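PDB 6DNT: NAD-dependent epimerase/dehydratase, which probably interconverts UDP-N-acetylglucosamine and its 4-epimer with bound NAD, and is held here with UDP-N-acetylmuramic acid in its sugar-nucleotide pocket. Local coordinates for residues F247-E252 / E329-E334; L273-T278 / P323-F328. One frame throughout, in Å; residues are numbered along the deposited sequence.

In the fold
Both contacts fasten the C-terminal part of the chain to the strand 244-249 region. Contact 1 sets the end of that strand and the start of helix 250-262 against helix 328-341; contact 2 sets the loop running into strand 277-278 against the loop that leads into the same C-terminal helix. Contact 1 is partly buried and centres on a tyrosine ring with a glutamine side chain over one face, whereas contact 2 lies at the surface and divides into a lysine-glutamate pairing, a leucine-proline touch and a Met-aromatic contact. The centres of contacts 1 and 2 are about 9 Å apart. They also meet directly: E252 OE2 probably accepts from D324 N, and I248 packs on L273.

Contact 1: residues F247-E252 / E329-E334; sequences FIYVKE and EEQLRE
Q331 lies across one face of the Y249 ring, where strand 244-249 of the Rossmann-type sheet ends and Y249 takes the N-cap position of helix 250-262. The packing is tight here. CG of Q331 makes a CH-pi contact 3.8 Å from the ring centroid, and the amide beyond it runs almost parallel to the ring, the planes 8° apart, with Q331 OE1 3.5 Å from Y249 CB. With its CG anti to the backbone N (chi1 -168°), Y249 aims the ring at helix 328-341 and brings the hydroxyl to E334, donating to OE2 at 2.6 Å. F208 of the neighbouring strand meets the same ring.

The other parts are looser. Two waters bridge the amide of Q331 to residues 247-252: one links its OE1 to Y249 N, the other its NE2 to E252 OE2, which also accepts from D324 N. On the solvent side the extended K251 and E334 approach one another from opposite directions and form a salt bridge. A phenylalanine in place of Y249 would probably keep the ring under Q331 but leave E334 with K251 as its one partner across this contact. The salt bridge joins K251 NZ to E334 OE2 at 3.1 Å, from above the carboxylate plane.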
loop_
_atom_site.group_PDB
_atom_site.type_symbol
_atom_site.label_atom_id
_atom_site.label_comp_id
_atom_site.label_asym_id
_atom_site.label_seq_id
_atom_site.Cartn_x
_atom_site.Cartn_y
_atom_site.Cartn_z
ATOM N N PHE A 247 9.489 -19.327 14.277
ATOM C CA PHE A 247 10.339 -19.830 13.191
ATOM C C PHE A 247 9.599 -20.870 12.378
ATOM O O PHE A 247 8.826 -21.669 12.911
ATOM C CB PHE A 247 11.643 -20.432 13.736
ATOM C CG PHE A 247 12.556 -19.425 14.362
ATOM C CD1 PHE A 247 13.319 -18.572 13.578
ATOM C CD2 PHE A 247 12.647 -19.301 15.751
ATOM C CE1 PHE A 247 14.166 -17.641 14.143
ATOM C CE2 PHE A 247 13.490 -18.357 16.318
ATOM C CZ PHE A 247 14.261 -17.535 15.520
ATOM N N ILE A 248 9.855 -20.872 11.073
ATOM C CA ILE A 248 9.170 -21.766 10.137
ATOM C C ILE A 248 10.157 -22.213 9.058
ATOM O O ILE A 248 10.873 -21.412 8.470
ATOM C CB ILE A 248 7.898 -21.084 9.560
ATOM C CG1 ILE A 248 7.156 -21.987 8.579
ATOM C CG2 ILE A 248 8.210 -19.752 8.900
ATOM C CD1 ILE A 248 6.513 -23.183 9.219
ATOM N N TYR A 249 10.226 -23.517 8.831
ATOM C CA TYR A 249 11.216 -24.078 7.927
ATOM C C TYR A 249 10.876 -23.798 6.468
ATOM O O TYR A 249 9.699 -23.820 6.081
ATOM C CB TYR A 249 11.300 -25.591 8.149
ATOM C CG TYR A 249 12.471 -26.297 7.496
ATOM C CD1 TYR A 249 13.780 -25.830 7.653
ATOM C CD2 TYR A 249 12.281 -27.477 6.775
ATOM C CE1 TYR A 249 14.855 -26.490 7.086
ATOM C CE2 TYR A 249 13.359 -28.147 6.205
ATOM C CZ TYR A 249 14.640 -27.650 6.373
ATOM O OH TYR A 249 15.732 -28.279 5.824
ATOM N N VAL A 250 11.914 -23.541 5.677
ATOM C CA VAL A 250 11.754 -23.149 4.274
ATOM C C VAL A 250 10.992 -24.197 3.449
ATOM O O VAL A 250 10.239 -23.822 2.534
ATOM C CB VAL A 250 13.103 -22.807 3.612
ATOM C CG1 VAL A 250 14.005 -24.042 3.487
ATOM C CG2 VAL A 250 12.892 -22.129 2.249
ATOM N N LYS A 251 11.162 -25.487 3.758
ATOM C CA LYS A 251 10.414 -26.515 3.013
ATOM C C LYS A 251 8.934 -26.515 3.350
ATOM O O LYS A 251 8.112 -26.884 2.510
ATOM C CB LYS A 251 11.048 -27.903 3.157
ATOM C CG LYS A 251 12.435 -27.910 2.558
ATOM C CD LYS A 251 13.009 -29.303 2.456
ATOM C CE LYS A 251 14.490 -29.229 2.129
ATOM N NZ LYS A 251 15.077 -30.590 2.044
ATOM N N GLU A 252 8.578 -26.037 4.541
ATOM C CA GLU A 252 7.185 -25.845 4.897
ATOM C C GLU A 252 6.589 -24.649 4.151
ATOM O O GLU A 252 5.445 -24.696 3.731
ATOM C CB GLU A 252 7.018 -25.664 6.408
ATOM C CG GLU A 252 7.495 -26.844 7.243
ATOM C CD GLU A 252 6.505 -28.003 7.253
ATOM O OE1 GLU A 252 6.044 -28.414 6.176
ATOM O OE2 GLU A 252 6.192 -28.528 8.345
ATOM N N GLU A 329 14.445 -29.734 15.657
ATOM C CA GLU A 329 15.808 -30.245 15.702
ATOM C C GLU A 329 16.202 -30.907 14.377
ATOM O O GLU A 329 17.302 -30.674 13.879
ATOM C CB GLU A 329 15.994 -31.210 16.884
ATOM C CG GLU A 329 17.440 -31.620 17.132
ATOM C CD GLU A 329 17.564 -32.745 18.149
ATOM O OE1 GLU A 329 16.876 -32.684 19.191
ATOM O OE2 GLU A 329 18.348 -33.691 17.901
ATOM N N GLU A 330 15.305 -31.707 13.806
ATOM C CA GLU A 330 15.561 -32.355 12.516
ATOM C C GLU A 330 15.813 -31.318 11.419
ATOM O O GLU A 330 16.745 -31.455 10.627
ATOM C CB GLU A 330 14.401 -33.281 12.127
ATOM C CG GLU A 330 14.703 -34.162 10.920
ATOM C CD GLU A 330 13.756 -35.345 10.741
ATOM O OE1 GLU A 330 12.839 -35.550 11.564
ATOM O OE2 GLU A 330 13.942 -36.090 9.755
ATOM N N GLN A 331 14.995 -30.267 11.409
ATOM C CA GLN A 331 15.151 -29.177 10.437
ATOM C C GLN A 331 16.450 -28.404 10.629
ATOM O O GLN A 331 17.143 -28.071 9.658
ATOM C CB GLN A 331 13.960 -28.225 10.511
ATOM C CG GLN A 331 12.658 -28.883 10.067
ATOM C CD GLN A 331 11.424 -28.163 10.543
ATOM O OE1 GLN A 331 11.507 -27.172 11.263
ATOM N NE2 GLN A 331 10.262 -28.663 10.146
ATOM N N LEU A 332 16.794 -28.149 11.887
ATOM C CA LEU A 332 18.083 -27.531 12.192
ATOM C C LEU A 332 19.256 -28.422 11.778
ATOM O O LEU A 332 20.239 -27.932 11.250
ATOM C CB LEU A 332 18.197 -27.169 13.682
ATOM C CG LEU A 332 17.428 -25.954 14.173
ATOM C CD1 LEU A 332 17.625 -25.850 15.677
ATOM C CD2 LEU A 332 17.899 -24.686 13.472
ATOM N N ARG A 333 19.142 -29.734 11.983
ATOM C CA ARG A 333 20.207 -30.650 11.547
ATOM C C ARG A 333 20.419 -30.595 10.031
ATOM O O ARG A 333 21.540 -30.518 9.557
ATOM C CB ARG A 333 19.942 -32.082 12.042
ATOM C CG ARG A 333 20.186 -32.225 13.536
ATOM C CD ARG A 333 19.993 -33.644 14.057
ATOM N NE ARG A 333 20.100 -33.664 15.519
ATOM C CZ ARG A 333 21.243 -33.567 16.214
ATOM N NH1 ARG A 333 22.426 -33.456 15.607
ATOM N NH2 ARG A 333 21.200 -33.574 17.543
ATOM N N GLU A 334 19.324 -30.570 9.282
ATOM C CA GLU A 334 19.385 -30.431 7.826
ATOM C C GLU A 334 20.015 -29.101 7.400
ATOM O O GLU A 334 20.784 -29.041 6.454
ATOM C CB GLU A 334 17.966 -30.578 7.250
ATOM C CG GLU A 334 17.895 -30.899 5.774
ATOM C CD GLU A 334 16.554 -31.514 5.381
ATOM O OE1 GLU A 334 16.459 -32.766 5.373
ATOM O OE2 GLU A 334 15.587 -30.764 5.109
HETATM O O HOH W 1 8.937 -25.358 10.658
HETATM O O HOH W 2 7.455 -27.621 10.545
#

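Contact 2: residues L273-T278 / P323-F328; sequences LGKSMT and PDEDKF
The F328 ring is met obliquely by M277, whose SD comes to 3.5 Å from F328 CE2 and stands 50° off the ring normal, a Met-aromatic contact. The M277 chain runs out extended from the backbone, CG anti to the N (chi1 -173°), to bring SD to the ring, and a bend at chi3 sets the methyl CE on the same side of the ring plane, near F328 CE2 and CD2. The F208 ring also meets F328, and L282 of helix 279-289 touches both F328 and M277. The other flat group, the E325 carboxylate, lies between the aliphatic chain of K275 and the backbone of L273: its OE2 is 3.3 Å from K275 CE, while its OE1 is 2.9 Å from L273 O without a hydrogen bond, probably an unfavourable approach that nearby K275 may ease.

This is where the edge strand 277-278, antiparallel to 244-249 in the main sheet of the NAD-binding epimerase fold, and the loop before it are tied to the approach to the C-terminal helix 328-341. The K275 and E325 side chains run antiparallel alongside one another, and K275 NZ donates to E325 O at 2.7 Å, nearly in line with the carbonyl (C=O...N angle 164°). The salt bridge from K275 NZ to E325 OE2 is long, at 3.9 Å. At the start of both segments, L273 CD2 presses on P323 CB at 3.5 Å, close for two carbons, with I248 packed on the same leucine.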
loop_
_atom_site.group_PDB
_atom_site.type_symbol
_atom_site.label_atom_id
_atom_site.label_comp_id
_atom_site.label_asym_id
_atom_site.label_seq_id
_atom_site.Cartn_x
_atom_site.Cartn_y
_atom_site.Cartn_z
ATOM N N LEU A 273 4.375 -21.583 12.665
ATOM C CA LEU A 273 3.909 -22.691 13.518
ATOM C C LEU A 273 2.960 -22.281 14.639
ATOM O O LEU A 273 2.312 -23.143 15.227
ATOM C CB LEU A 273 5.099 -23.431 14.114
ATOM C CG LEU A 273 6.050 -24.116 13.147
ATOM C CD1 LEU A 273 7.026 -25.008 13.906
ATOM C CD2 LEU A 273 5.290 -24.944 12.124
ATOM N N GLY A 274 2.830 -20.985 14.897
ATOM C CA GLY A 274 2.066 -20.505 16.038
ATOM C C GLY A 274 2.721 -20.867 17.362
ATOM O O GLY A 274 2.037 -21.045 18.357
ATOM N N LYS A 275 4.050 -20.957 17.357
ATOM C CA LYS A 275 4.843 -21.252 18.548
ATOM C C LYS A 275 5.962 -20.239 18.667
ATOM O O LYS A 275 6.449 -19.748 17.656
ATOM C CB LYS A 275 5.431 -22.663 18.465
ATOM C CG LYS A 275 4.375 -23.749 18.396
ATOM C CD LYS A 275 4.875 -25.073 18.950
ATOM C CE LYS A 275 6.054 -25.616 18.164
ATOM N NZ LYS A 275 6.409 -26.991 18.611
ATOM N N SER A 276 6.338 -19.914 19.901
ATOM C CA SER A 276 7.393 -18.958 20.192
ATOM C C SER A 276 8.657 -19.689 20.562
ATOM O O SER A 276 8.602 -20.735 21.229
ATOM C CB SER A 276 7.006 -18.094 21.403
ATOM O OG SER A 276 5.815 -17.380 21.170
ATOM N N MET A 277 9.800 -19.149 20.159
ATOM C CA MET A 277 11.085 -19.569 20.731
ATOM C C MET A 277 11.920 -18.350 21.029
ATOM O O MET A 277 12.085 -17.491 20.168
ATOM C CB MET A 277 11.870 -20.471 19.797
ATOM C CG MET A 277 13.131 -21.041 20.469
ATOM S SD MET A 277 13.821 -22.284 19.427
ATOM C CE MET A 277 12.754 -23.645 19.907
ATOM N N THR A 278 12.484 -18.282 22.232
ATOM C CA THR A 278 13.404 -17.206 22.544
ATOM C C THR A 278 14.730 -17.405 21.841
ATOM O O THR A 278 15.107 -18.528 21.507
ATOM C CB THR A 278 13.677 -17.051 24.051
ATOM O OG1 THR A 278 14.406 -18.194 24.530
ATOM C CG2 THR A 278 12.365 -16.881 24.811
ATOM N N PRO A 323 1.493 -27.734 9.247
ATOM C CA PRO A 323 2.942 -27.912 9.334
ATOM C C PRO A 323 3.341 -28.859 10.467
ATOM O O PRO A 323 2.595 -29.003 11.437
ATOM C CB PRO A 323 3.462 -26.499 9.587
ATOM C CG PRO A 323 2.316 -25.759 10.176
ATOM C CD PRO A 323 1.079 -26.357 9.581
ATOM N N ASP A 324 4.494 -29.504 10.321
ATOM C CA ASP A 324 4.991 -30.451 11.336
ATOM C C ASP A 324 5.296 -29.663 12.614
ATOM O O ASP A 324 6.021 -28.676 12.564
ATOM C CB ASP A 324 6.271 -31.162 10.871
ATOM C CG ASP A 324 6.096 -31.952 9.580
ATOM O OD1 ASP A 324 4.988 -32.467 9.319
ATOM O OD2 ASP A 324 7.083 -32.079 8.821
ATOM N N GLU A 325 4.742 -30.087 13.749
ATOM C CA GLU A 325 4.848 -29.296 14.988
ATOM C C GLU A 325 5.978 -29.733 15.936
ATOM O O GLU A 325 6.241 -29.021 16.911
ATOM C CB GLU A 325 3.486 -29.227 15.719
ATOM C CG GLU A 325 2.447 -28.288 15.067
ATOM C CD GLU A 325 2.734 -26.781 15.224
ATOM O OE1 GLU A 325 2.069 -25.959 14.542
ATOM O OE2 GLU A 325 3.617 -26.399 16.023
ATOM N N ASP A 326 6.667 -30.843 15.645
ATOM C CA ASP A 326 7.769 -31.322 16.503
ATOM C C ASP A 326 8.971 -31.822 15.684
ATOM O O ASP A 326 9.499 -32.918 15.917
ATOM C CB ASP A 326 7.242 -32.415 17.457
ATOM C CG ASP A 326 8.111 -32.595 18.707
ATOM O OD1 ASP A 326 8.782 -31.632 19.158
ATOM O OD2 ASP A 326 8.105 -33.718 19.259
ATOM N N LYS A 327 9.418 -31.001 14.733
ATOM C CA LYS A 327 10.536 -31.353 13.857
ATOM C C LYS A 327 11.651 -30.303 13.835
ATOM O O LYS A 327 12.501 -30.328 12.956
ATOM C CB LYS A 327 10.018 -31.599 12.433
ATOM C CG LYS A 327 9.176 -32.852 12.280
ATOM C CD LYS A 327 10.035 -34.105 12.250
ATOM C CE LYS A 327 9.220 -35.343 11.912
ATOM N NZ LYS A 327 10.066 -36.382 11.265
ATOM N N PHE A 328 11.691 -29.414 14.820
ATOM C CA PHE A 328 12.667 -28.309 14.795
ATOM C C PHE A 328 14.113 -28.783 14.788
ATOM O O PHE A 328 14.918 -28.311 13.994
ATOM C CB PHE A 328 12.420 -27.351 15.961
ATOM C CG PHE A 328 13.229 -26.084 15.892
ATOM C CD1 PHE A 328 13.158 -25.261 14.775
ATOM C CD2 PHE A 328 14.047 -25.697 16.951
ATOM C CE1 PHE A 328 13.891 -24.090 14.703
ATOM C CE2 PHE A 328 14.773 -24.514 16.888
ATOM C CZ PHE A 328 14.693 -23.708 15.759
#